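Local coordinates for protein putative ferredoxin--NADP reductase (Plasmodium falciparum 3D7, PDB 2OK8) that probably transfers electrons between ferredoxin and NADP(H) through a bound FAD, and may serve the last step of isoprenoid precursor synthesis, at residues N170-F175 and Y277-Y282; T212-V217 and T268-L273; C99-S104 and Y135-G140. One frame throughout, in Å; residues are numbered along the deposited sequence.

How the contacts relate
Contacts 1 and 2 lie in the NADP-binding half of the chain and touch each other. They share one parallel sheet: strands 173-178 and 211-217 are neighbours in it, and helix 267-275 of contact 2 is followed in the chain, after a short turn, by strand 280-285 of contact 1. Both are buried. Contact 1 joins strand to strand through backbone bonds and aromatic rings, while contact 2 joins strand to helix through side chains and a water. Contact 3 is also buried but belongs to the FAD-binding half, its centre about 31 and 30 Å from those of contacts 1 and 2. Its segments meet largely around the cofactor, and it reaches the second subunit.

Contact 1: residues N170-F175 and Y277-Y282; sequences NTNFIF and YKCELY
Tyr282 packs against two phenylalanines of the neighbouring strand, Phe173 and Phe175. Phe175 turns its ring edge toward the face of Tyr282 in an offset edge-to-face pair, with centroids 5.8 Å apart and planes at 83°. Phe173 lies alongside Tyr282 and points the same way, but the two planes meet obliquely. Here Phe173 CD2 touches Tyr282 CE1 at 3.8 Å. All three rings stand on one face of the sheet, where Tyr185 of helix 183-192 stacks on Phe175. On the other face, Ile174 meets Leu281 through its branch methyl, CG2 to Leu281 CD1 at 3.7 Å. Leu281 has CG anti to its backbone N (chi1 169°), which brings CD1 across to Ile174. The CG1 arm of Ile174 runs over Cys279 CB instead.

Three backbone bonds tie the strands. Glu280 N binds Asn172 O, Ile174 N binds Glu280 O at 2.9 Å, and Tyr282 N binds Ile174 O at 2.8 Å. The last is almost straight at N-H. Ile174 therefore uses both its N and its O on this neighbour, while on the other side Phe173 pairs with Tyr210 and Thr212, and Phe175 with Thr212 and Tyr214.

Toward the strand starts, Cys279 SG lies 3.3 Å from Asn172 CB, a tight and perhaps strained contact as modelled. Glu280 CB sits beside the Phe173 ring, and its CG meets Thr171 CG2. The Glu280 chain bends at chi2 (-74°), and its carboxylate bonds to His312. Tyr282 OH is held by Asn161 O. At the outer end a water accepts from Asn172 N and gives a weak bond to Lys278 O. The two strands are parallel neighbours within a five-stranded sheet of order 3-2-1-4-5, the Rossmann-like NADP-binding fold of ferredoxin-NADP reductases.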
loop_
_atom_site.group_PDB
_atom_site.type_symbol
_atom_site.label_atom_id
_atom_site.label_comp_id
_atom_site.label_asym_id
_atom_site.label_seq_id
_atom_site.Cartn_x
_atom_site.Cartn_y
_atom_site.Cartn_z
ATOM N N ASN A 170 -20.349 10.114 -32.560
ATOM C CA ASN A 170 -21.349 10.777 -31.702
ATOM C C ASN A 170 -21.941 9.840 -30.659
ATOM O O ASN A 170 -23.162 9.687 -30.570
ATOM C CB ASN A 170 -22.464 11.399 -32.540
ATOM C CG ASN A 170 -21.964 12.502 -33.416
ATOM O OD1 ASN A 170 -21.289 13.414 -32.947
ATOM N ND2 ASN A 170 -22.274 12.423 -34.706
ATOM N N THR A 171 -21.062 9.209 -29.888
ATOM C CA THR A 171 -21.454 8.158 -28.955
ATOM C C THR A 171 -22.312 8.745 -27.843
ATOM O O THR A 171 -22.031 9.848 -27.352
ATOM C CB THR A 171 -20.218 7.409 -28.397
ATOM O OG1 THR A 171 -19.463 6.864 -29.491
ATOM C CG2 THR A 171 -20.629 6.265 -27.484
ATOM N N ASN A 172 -23.383 8.032 -27.491
ATOM C CA ASN A 172 -24.212 8.423 -26.364
ATOM C C ASN A 172 -23.606 7.869 -25.089
ATOM O O ASN A 172 -23.026 6.774 -25.091
ATOM C CB ASN A 172 -25.656 7.932 -26.507
ATOM C CG ASN A 172 -26.347 8.467 -27.738
ATOM O OD1 ASN A 172 -27.074 7.735 -28.413
ATOM N ND2 ASN A 172 -26.138 9.742 -28.040
ATOM N N PHE A 173 -23.754 8.629 -24.008
ATOM C CA PHE A 173 -23.170 8.260 -22.723
ATOM C C PHE A 173 -24.147 8.371 -21.549
ATOM O O PHE A 173 -24.916 9.309 -21.454
ATOM C CB PHE A 173 -21.954 9.151 -22.425
ATOM C CG PHE A 173 -20.806 8.972 -23.388
ATOM C CD1 PHE A 173 -20.565 9.923 -24.387
ATOM C CD2 PHE A 173 -19.963 7.867 -23.294
ATOM C CE1 PHE A 173 -19.509 9.767 -25.275
ATOM C CE2 PHE A 173 -18.911 7.709 -24.172
ATOM C CZ PHE A 173 -18.674 8.671 -25.165
ATOM N N ILE A 174 -24.092 7.403 -20.648
ATOM C CA ILE A 174 -24.579 7.609 -19.299
ATOM C C ILE A 174 -23.364 7.690 -18.376
ATOM O O ILE A 174 -22.533 6.794 -18.378
ATOM C CB ILE A 174 -25.489 6.477 -18.824
ATOM C CG1 ILE A 174 -26.648 6.250 -19.801
ATOM C CG2 ILE A 174 -26.006 6.773 -17.402
ATOM C CD1 ILE A 174 -27.377 4.910 -19.563
ATOM N N PHE A 175 -23.266 8.767 -17.600
ATOM C CA PHE A 175 -22.225 8.914 -16.603
ATOM C C PHE A 175 -22.848 8.845 -15.210
ATOM O O PHE A 175 -23.645 9.706 -14.847
ATOM C CB PHE A 175 -21.523 10.276 -16.727
ATOM C CG PHE A 175 -20.778 10.499 -18.018
ATOM C CD1 PHE A 175 -20.567 11.801 -18.480
ATOM C CD2 PHE A 175 -20.270 9.441 -18.758
ATOM C CE1 PHE A 175 -19.871 12.043 -19.666
ATOM C CE2 PHE A 175 -19.573 9.675 -19.958
ATOM C CZ PHE A 175 -19.382 10.986 -20.408
ATOM N N TYR A 277 -30.881 2.782 -27.022
ATOM C CA TYR A 277 -29.998 3.702 -27.716
ATOM C C TYR A 277 -28.544 3.267 -27.662
ATOM O O TYR A 277 -27.687 3.888 -28.280
ATOM C CB TYR A 277 -30.190 5.128 -27.182
ATOM C CG TYR A 277 -31.499 5.700 -27.619
ATOM C CD1 TYR A 277 -32.605 5.687 -26.778
ATOM C CD2 TYR A 277 -31.649 6.217 -28.899
ATOM C CE1 TYR A 277 -33.817 6.197 -27.187
ATOM C CE2 TYR A 277 -32.862 6.725 -29.324
ATOM C CZ TYR A 277 -33.940 6.711 -28.462
ATOM O OH TYR A 277 -35.138 7.226 -28.888
ATOM N N LYS A 278 -28.275 2.194 -26.926
ATOM C CA LYS A 278 -26.938 1.590 -26.826
ATOM C C LYS A 278 -25.846 2.542 -26.323
ATOM O O LYS A 278 -24.762 2.610 -26.907
ATOM C CB LYS A 278 -26.497 0.980 -28.165
ATOM C CG LYS A 278 -27.568 0.242 -28.952
ATOM C CD LYS A 278 -28.021 -1.036 -28.291
ATOM C CE LYS A 278 -29.031 -1.735 -29.177
ATOM N NZ LYS A 278 -29.882 -2.622 -28.374
ATOM N N CYS A 279 -26.146 3.275 -25.255
ATOM C CA CYS A 279 -25.197 4.172 -24.589
ATOM C C CYS A 279 -24.015 3.409 -24.022
ATOM O O CYS A 279 -24.141 2.233 -23.690
ATOM C CB CYS A 279 -25.891 4.895 -23.422
ATOM S SG CYS A 279 -26.884 6.306 -23.966
ATOM N N GLU A 280 -22.871 4.081 -23.912
ATOM C CA GLU A 280 -21.796 3.596 -23.054
ATOM C C GLU A 280 -22.086 4.081 -21.625
ATOM O O GLU A 280 -22.350 5.267 -21.391
ATOM C CB GLU A 280 -20.412 4.064 -23.536
ATOM C CG GLU A 280 -20.025 3.653 -24.973
ATOM C CD GLU A 280 -19.660 2.177 -25.150
ATOM O OE1 GLU A 280 -19.014 1.577 -24.268
ATOM O OE2 GLU A 280 -20.018 1.607 -26.198
ATOM N N LEU A 281 -22.056 3.141 -20.685
ATOM C CA LEU A 281 -22.352 3.423 -19.307
ATOM C C LEU A 281 -21.074 3.452 -18.472
ATOM O O LEU A 281 -20.342 2.451 -18.393
ATOM C CB LEU A 281 -23.340 2.387 -18.767
ATOM C CG LEU A 281 -23.650 2.295 -17.268
ATOM C CD1 LEU A 281 -24.200 3.599 -16.714
ATOM C CD2 LEU A 281 -24.657 1.178 -17.046
ATOM N N TYR A 282 -20.823 4.613 -17.855
ATOM C CA TYR A 282 -19.707 4.814 -16.931
ATOM C C TYR A 282 -20.185 4.961 -15.487
ATOM O O TYR A 282 -21.142 5.698 -15.202
ATOM C CB TYR A 282 -18.913 6.051 -17.338
ATOM C CG TYR A 282 -18.120 5.855 -18.600
ATOM C CD1 TYR A 282 -18.744 5.834 -19.849
ATOM C CD2 TYR A 282 -16.742 5.669 -18.544
ATOM C CE1 TYR A 282 -18.010 5.616 -21.002
ATOM C CE2 TYR A 282 -15.992 5.475 -19.691
ATOM C CZ TYR A 282 -16.629 5.454 -20.915
ATOM O OH TYR A 282 -15.876 5.258 -22.046
HETATM O O HOH W 1 -23.820 5.261 -28.753
#

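Contact 2: residues T212-V217 and T268-L273; sequences TIYYGV and TEFLNL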
loop_
_atom_site.group_PDB
_atom_site.type_symbol
_atom_site.label_atom_id
_atom_site.label_comp_id
_atom_site.label_asym_id
_atom_site.label_seq_id
_atom_site.Cartn_x
_atom_site.Cartn_y
_atom_site.Cartn_z
ATOM N N THR A 212 -26.214 11.742 -20.407
ATOM C CA THR A 212 -27.030 11.793 -19.216
ATOM C C THR A 212 -26.144 11.513 -18.004
ATOM O O THR A 212 -25.412 10.497 -17.968
ATOM C CB THR A 212 -28.209 10.800 -19.291
ATOM O OG1 THR A 212 -29.014 11.141 -20.419
ATOM C CG2 THR A 212 -29.074 10.880 -18.043
ATOM N N ILE A 213 -26.193 12.441 -17.039
ATOM C CA ILE A 213 -25.387 12.359 -15.822
ATOM C C ILE A 213 -26.281 12.186 -14.602
ATOM O O ILE A 213 -27.213 12.959 -14.395
ATOM C CB ILE A 213 -24.488 13.605 -15.633
ATOM C CG1 ILE A 213 -23.670 13.875 -16.904
ATOM C CG2 ILE A 213 -23.584 13.429 -14.433
ATOM C CD1 ILE A 213 -22.654 15.020 -16.809
ATOM N N TYR A 214 -26.018 11.131 -13.835
ATOM C CA TYR A 214 -26.585 10.955 -12.516
ATOM C C TYR A 214 -25.474 11.219 -11.527
ATOM O O TYR A 214 -24.511 10.456 -11.471
ATOM C CB TYR A 214 -27.123 9.542 -12.344
ATOM C CG TYR A 214 -28.217 9.218 -13.330
ATOM C CD1 TYR A 214 -27.917 8.689 -14.578
ATOM C CD2 TYR A 214 -29.558 9.452 -13.016
ATOM C CE1 TYR A 214 -28.924 8.402 -15.495
ATOM C CE2 TYR A 214 -30.574 9.164 -13.928
ATOM C CZ TYR A 214 -30.255 8.639 -15.155
ATOM O OH TYR A 214 -31.265 8.349 -16.067
ATOM N N TYR A 215 -25.616 12.303 -10.758
ATOM C CA TYR A 215 -24.605 12.734 -9.798
ATOM C C TYR A 215 -25.142 12.865 -8.361
ATOM O O TYR A 215 -25.937 13.757 -8.048
ATOM C CB TYR A 215 -23.948 14.040 -10.281
ATOM C CG TYR A 215 -22.734 14.503 -9.485
ATOM C CD1 TYR A 215 -21.916 13.597 -8.775
ATOM C CD2 TYR A 215 -22.383 15.850 -9.472
ATOM C CE1 TYR A 215 -20.804 14.053 -8.052
ATOM C CE2 TYR A 215 -21.290 16.302 -8.774
ATOM C CZ TYR A 215 -20.509 15.417 -8.061
ATOM O OH TYR A 215 -19.435 15.941 -7.385
ATOM N N GLY A 216 -24.661 11.977 -7.497
ATOM C CA GLY A 216 -25.086 11.891 -6.119
ATOM C C GLY A 216 -24.090 12.519 -5.171
ATOM O O GLY A 216 -22.918 12.145 -5.143
ATOM N N VAL A 217 -24.572 13.495 -4.403
ATOM C CA VAL A 217 -23.772 14.182 -3.375
ATOM C C VAL A 217 -24.592 14.394 -2.083
ATOM O O VAL A 217 -25.798 14.137 -2.066
ATOM C CB VAL A 217 -23.141 15.516 -3.904
ATOM C CG1 VAL A 217 -22.067 15.224 -4.939
ATOM C CG2 VAL A 217 -24.163 16.440 -4.481
ATOM N N THR A 268 -37.185 4.434 -17.074
ATOM C CA THR A 268 -37.577 4.464 -18.466
ATOM C C THR A 268 -36.568 5.254 -19.270
ATOM O O THR A 268 -36.139 4.795 -20.328
ATOM C CB THR A 268 -39.015 5.003 -18.629
ATOM O OG1 THR A 268 -39.905 4.117 -17.939
ATOM C CG2 THR A 268 -39.433 5.048 -20.096
ATOM N N GLU A 269 -36.174 6.424 -18.760
ATOM C CA GLU A 269 -35.047 7.168 -19.317
ATOM C C GLU A 269 -33.761 6.320 -19.335
ATOM O O GLU A 269 -33.211 6.024 -20.385
ATOM C CB GLU A 269 -34.833 8.478 -18.551
ATOM C CG GLU A 269 -33.655 9.345 -19.048
ATOM C CD GLU A 269 -33.149 10.361 -17.993
ATOM O OE1 GLU A 269 -32.912 9.970 -16.835
ATOM O OE2 GLU A 269 -32.969 11.556 -18.329
ATOM N N PHE A 270 -33.305 5.910 -18.169
ATOM C CA PHE A 270 -32.050 5.198 -18.044
ATOM C C PHE A 270 -31.964 3.901 -18.882
ATOM O O PHE A 270 -30.915 3.578 -19.443
ATOM C CB PHE A 270 -31.822 4.897 -16.567
ATOM C CG PHE A 270 -30.602 4.075 -16.293
ATOM C CD1 PHE A 270 -29.362 4.687 -16.097
ATOM C CD2 PHE A 270 -30.693 2.691 -16.200
ATOM C CE1 PHE A 270 -28.234 3.918 -15.841
ATOM C CE2 PHE A 270 -29.569 1.918 -15.925
ATOM C CZ PHE A 270 -28.336 2.537 -15.750
ATOM N N LEU A 271 -33.059 3.154 -18.954
ATOM C CA LEU A 271 -33.010 1.829 -19.535
ATOM C C LEU A 271 -33.173 1.876 -21.031
ATOM O O LEU A 271 -32.631 1.020 -21.716
ATOM C CB LEU A 271 -34.025 0.886 -18.891
ATOM C CG LEU A 271 -33.810 0.427 -17.448
ATOM C CD1 LEU A 271 -35.116 -0.127 -16.852
ATOM C CD2 LEU A 271 -32.693 -0.617 -17.343
ATOM N N ASN A 272 -33.916 2.853 -21.549
ATOM C CA ASN A 272 -33.875 3.121 -22.991
ATOM C C ASN A 272 -32.530 3.636 -23.472
ATOM O O ASN A 272 -32.082 3.290 -24.559
ATOM C CB ASN A 272 -34.957 4.093 -23.426
ATOM C CG ASN A 272 -36.265 3.408 -23.654
ATOM O OD1 ASN A 272 -36.570 2.974 -24.767
ATOM N ND2 ASN A 272 -37.033 3.256 -22.589
ATOM N N LEU A 273 -31.892 4.473 -22.666
ATOM C CA LEU A 273 -30.571 4.945 -23.008
ATOM C C LEU A 273 -29.626 3.762 -23.170
ATOM O O LEU A 273 -28.939 3.666 -24.181
ATOM C CB LEU A 273 -30.059 5.962 -21.992
ATOM C CG LEU A 273 -30.720 7.337 -22.148
ATOM C CD1 LEU A 273 -30.395 8.235 -20.954
ATOM C CD2 LEU A 273 -30.319 7.994 -23.443
HETATM O O HOH W 2 -31.803 11.716 -20.630
#
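Strand 212-217 and helix 268-273 cross at a steep angle, the directions of these short segments 129° apart and their axes 10.9 Å apart at closest approach. The contact lies at the start of the strand, where Thr212 and Phe270 have the nearest CA atoms. That spacing is bridged by side chains.

Tyr214 extends toward the helix and Glu269 comes to meet it from the opposite direction. Tyr214 OH gives a hydrogen bond to Glu269 OE1, modelled very short at 2.4 Å. That length is doubtful at this resolution and no sign of unusual strength. The carboxylate is turned nearly perpendicular to the tyrosine ring. Glu269 has CG anti to its backbone N (chi1 180°) and stays extended beyond it, so that the carboxylate reaches the strand. Its other oxygen, OE2, accepts from a water at 2.6 Å. The same water lies 2.9 Å from Thr212 OG1 and so links strand to helix. OE2 is also bonded to His243 on strand 240-246, which gives the carboxylate partners on two strands of the sheet.

This is a helix laid on one face of a parallel sheet, as in the alpha/beta NADP-binding domain of this reductase family. Helix 267-275 covers the face that carries Thr212 and Tyr214, and Ile174 of the adjoining strand also packs under it.

Part of the apolar packing lies around the phenol. Phe270 sends its ring edge toward the Tyr214 face in an offset edge-to-face pair, centroids 5.9 Å apart and planes at 72°. Its CD1 meets Tyr214 CE1 at 3.8 Å, and its CB lies 3.5 Å from Tyr214 OH. One turn further along the helix, Leu273 brings CD1 to Thr212, close to both OG1 and CB. Phe270 also packs on Val293 and Leu297 of helix 288-300.

Contact 3: residues C99-S104 and Y135-G140; sequences CARLYS and YGYCSG. With FAD (flavin-adenine dinucleotide), chain F.
Arg101 and Tyr103 reach across to Tyr137 and Cys138 beside the FAD pyrophosphate. Arg101 NE bonds to FAD O1P at 2.8 Å, and its NH2 makes a weak bond to O1A. Cys138 N also gives a bond to O1P at 2.8 Å. Tyr137 N serves O2A, while Ser139 binds O2P with both N and OG. These amides belong to the first turn of helix 137-144, so the helix dipole would probably help to hold the negative phosphates. Gly136 is the N-cap, and its carbonyl carbon lies close to O2P.

Tyr103 sets its ring edge near flavin C2, and its OH shares a hydrogen bond with FAD O3' at 2.9 Å. Arginine, tyrosine and serine of strand 101-104 form the flavin-binding RxYS motif of this reductase family, and Ser104 N binds flavin O4.

Arg101 CG is modelled tightly against Cys138 CB, at 3.3 Å. Tyr137 brings its ring edge, at CD2, over one face of the guanidinium. Cys138 SG, anti to its backbone N (chi1 -163°), points to Tyr103 and lies 3.2 Å from its OH. Further out, Cys99 SG is 4.5 Å from Tyr137 CE2 and forms a disulfide with Cys99 of the second subunit.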
loop_
_atom_site.group_PDB
_atom_site.type_symbol
_atom_site.label_atom_id
_atom_site.label_comp_id
_atom_site.label_asym_id
_atom_site.label_seq_id
_atom_site.Cartn_x
_atom_site.Cartn_y
_atom_site.Cartn_z
ATOM N N CYS A 99 1.486 2.934 -2.202
ATOM C CA CYS A 99 1.772 4.105 -1.382
ATOM C C CYS A 99 1.252 5.402 -2.023
ATOM O O CYS A 99 0.933 6.358 -1.324
ATOM C CB CYS A 99 3.252 4.227 -1.045
ATOM S SG CYS A 99 3.497 5.623 0.029
ATOM N N ALA A 100 1.192 5.427 -3.350
ATOM C CA ALA A 100 0.623 6.547 -4.078
ATOM C C ALA A 100 -0.895 6.440 -4.022
ATOM O O ALA A 100 -1.465 5.403 -4.401
ATOM C CB ALA A 100 1.092 6.546 -5.528
ATOM N N ARG A 101 -1.554 7.499 -3.556
ATOM C CA ARG A 101 -3.001 7.539 -3.679
ATOM C C ARG A 101 -3.373 7.995 -5.083
ATOM O O ARG A 101 -2.752 8.900 -5.627
ATOM C CB ARG A 101 -3.646 8.405 -2.590
ATOM C CG ARG A 101 -3.133 8.145 -1.187
ATOM C CD ARG A 101 -3.420 6.768 -0.715
ATOM N NE ARG A 101 -3.313 6.635 0.737
ATOM C CZ ARG A 101 -2.363 5.969 1.387
ATOM N NH1 ARG A 101 -1.372 5.372 0.740
ATOM N NH2 ARG A 101 -2.405 5.909 2.708
ATOM N N LEU A 102 -4.371 7.334 -5.669
ATOM C CA LEU A 102 -4.868 7.647 -7.011
ATOM C C LEU A 102 -5.942 8.747 -6.973
ATOM O O LEU A 102 -6.792 8.761 -6.087
ATOM C CB LEU A 102 -5.436 6.383 -7.666
ATOM C CG LEU A 102 -4.478 5.201 -7.923
ATOM C CD1 LEU A 102 -5.159 4.122 -8.725
ATOM C CD2 LEU A 102 -3.209 5.644 -8.634
ATOM N N TYR A 103 -5.874 9.674 -7.926
ATOM C CA TYR A 103 -6.843 10.760 -8.066
ATOM C C TYR A 103 -7.183 10.893 -9.525
ATOM O O TYR A 103 -6.298 10.952 -10.355
ATOM C CB TYR A 103 -6.297 12.080 -7.473
ATOM C CG TYR A 103 -6.057 11.895 -5.995
ATOM C CD1 TYR A 103 -4.783 11.598 -5.504
ATOM C CD2 TYR A 103 -7.121 11.897 -5.096
ATOM C CE1 TYR A 103 -4.565 11.359 -4.146
ATOM C CE2 TYR A 103 -6.909 11.649 -3.745
ATOM C CZ TYR A 103 -5.626 11.384 -3.277
ATOM O OH TYR A 103 -5.416 11.140 -1.925
ATOM N N SER A 104 -8.466 10.891 -9.846
ATOM C CA SER A 104 -8.875 11.160 -11.214
ATOM C C SER A 104 -8.466 12.557 -11.666
ATOM O O SER A 104 -8.604 13.547 -10.940
ATOM C CB SER A 104 -10.377 10.969 -11.380
ATOM O OG SER A 104 -10.726 9.630 -11.077
ATOM N N TYR A 135 -6.493 12.939 10.314
ATOM C CA TYR A 135 -6.647 12.888 8.862
ATOM C C TYR A 135 -6.115 11.590 8.257
ATOM O O TYR A 135 -5.251 10.943 8.843
ATOM C CB TYR A 135 -5.948 14.088 8.221
ATOM C CG TYR A 135 -6.536 15.414 8.633
ATOM C CD1 TYR A 135 -6.126 16.055 9.812
ATOM C CD2 TYR A 135 -7.511 16.021 7.861
ATOM C CE1 TYR A 135 -6.674 17.274 10.191
ATOM C CE2 TYR A 135 -8.070 17.231 8.235
ATOM C CZ TYR A 135 -7.650 17.855 9.391
ATOM O OH TYR A 135 -8.218 19.063 9.733
ATOM N N GLY A 136 -6.646 11.213 7.089
ATOM C CA GLY A 136 -6.075 10.151 6.271
ATOM C C GLY A 136 -4.660 10.546 5.904
ATOM O O GLY A 136 -4.288 11.712 6.030
ATOM N N TYR A 137 -3.861 9.577 5.468
ATOM C CA TYR A 137 -2.457 9.832 5.178
ATOM C C TYR A 137 -2.252 10.879 4.087
ATOM O O TYR A 137 -1.542 11.874 4.288
ATOM C CB TYR A 137 -1.725 8.515 4.852
ATOM C CG TYR A 137 -0.236 8.639 4.599
ATOM C CD1 TYR A 137 0.627 9.213 5.546
ATOM C CD2 TYR A 137 0.316 8.153 3.422
ATOM C CE1 TYR A 137 2.022 9.320 5.295
ATOM C CE2 TYR A 137 1.689 8.237 3.171
ATOM C CZ TYR A 137 2.533 8.809 4.099
ATOM O OH TYR A 137 3.875 8.877 3.788
ATOM N N CYS A 138 -2.863 10.670 2.925
ATOM C CA CYS A 138 -2.724 11.651 1.843
ATOM C C CYS A 138 -3.559 12.917 2.119
ATOM O O CYS A 138 -3.099 14.028 1.877
ATOM C CB CYS A 138 -3.078 11.033 0.489
ATOM S SG CYS A 138 -2.487 12.005 -0.908
ATOM N N SER A 139 -4.769 12.733 2.655
ATOM C CA SER A 139 -5.632 13.834 3.110
ATOM C C SER A 139 -4.922 14.875 3.991
ATOM O O SER A 139 -5.015 16.065 3.725
ATOM C CB SER A 139 -6.852 13.285 3.851
ATOM O OG SER A 139 -7.630 12.457 3.002
ATOM N N GLY A 140 -4.221 14.425 5.034
ATOM C CA GLY A 140 -3.460 15.325 5.895
ATOM C C GLY A 140 -2.361 16.065 5.176
ATOM O O GLY A 140 -2.080 17.225 5.471
HETATM P PA FAD F . -6.057 6.595 4.300
HETATM O O1A FAD F . -5.531 5.645 3.251
HETATM O O2A FAD F . -5.049 7.023 5.333
HETATM O O5B FAD F . -7.314 5.874 4.949
HETATM C C5B FAD F . -8.381 5.433 4.134
HETATM C C4B FAD F . -9.683 5.793 4.826
HETATM O O4B FAD F . -9.671 5.200 6.117
HETATM C C3B FAD F . -9.793 7.309 5.008
HETATM O O3B FAD F . -11.134 7.724 4.861
HETATM C C2B FAD F . -9.364 7.541 6.439
HETATM O O2B FAD F . -9.959 8.679 7.033
HETATM C C1B FAD F . -9.769 6.222 7.101
HETATM N N9A FAD F . -8.913 5.929 8.258
HETATM C C8A FAD F . -7.539 5.926 8.311
HETATM N N7A FAD F . -7.168 5.610 9.567
HETATM C C5A FAD F . -8.284 5.421 10.312
HETATM C C6A FAD F . -8.468 5.080 11.644
HETATM N N6A FAD F . -7.521 4.350 12.220
HETATM N N1A FAD F . -9.758 4.973 12.127
HETATM C C2A FAD F . -10.856 5.174 11.303
HETATM N N3A FAD F . -10.661 5.501 9.977
HETATM C C4A FAD F . -9.393 5.619 9.498
HETATM N N1 FAD F . -10.141 10.376 -3.975
HETATM C C2 FAD F . -10.473 11.690 -4.232
HETATM O O2 FAD F . -10.614 12.494 -3.315
HETATM N N3 FAD F . -10.632 12.112 -5.525
HETATM C C4 FAD F . -10.493 11.255 -6.588
HETATM O O4 FAD F . -10.661 11.706 -7.733
HETATM C C4X FAD F . -10.165 9.927 -6.345
HETATM N N5 FAD F . -10.011 9.015 -7.379
HETATM C C5X FAD F . -9.677 7.697 -7.127
HETATM C C6 FAD F . -9.542 6.805 -8.196
HETATM C C7 FAD F . -9.214 5.471 -7.931
HETATM C C7M FAD F . -9.047 4.518 -9.088
HETATM C C8 FAD F . -9.015 5.030 -6.611
HETATM C C8M FAD F . -8.650 3.599 -6.333
HETATM C C9 FAD F . -9.159 5.925 -5.549
HETATM C C9A FAD F . -9.487 7.267 -5.809
HETATM N N10 FAD F . -9.646 8.179 -4.771
HETATM C C10 FAD F . -9.989 9.494 -5.029
HETATM C "C1'" FAD F . -9.443 7.774 -3.352
HETATM C "C2'" FAD F . -8.169 8.455 -2.863
HETATM O "O2'" FAD F . -7.115 7.630 -3.301
HETATM C "C3'" FAD F . -8.229 8.707 -1.342
HETATM O "O3'" FAD F . -7.781 9.970 -0.803
HETATM C "C4'" FAD F . -7.474 7.624 -0.663
HETATM O "O4'" FAD F . -7.910 6.403 -1.223
HETATM C "C5'" FAD F . -7.765 7.807 0.830
HETATM O "O5'" FAD F . -6.800 8.763 1.173
HETATM P P FAD F . -5.985 8.880 2.547
HETATM O O1P FAD F . -4.541 8.535 2.310
HETATM O O2P FAD F . -6.111 10.333 2.899
HETATM O O3P FAD F . -6.711 7.914 3.615
#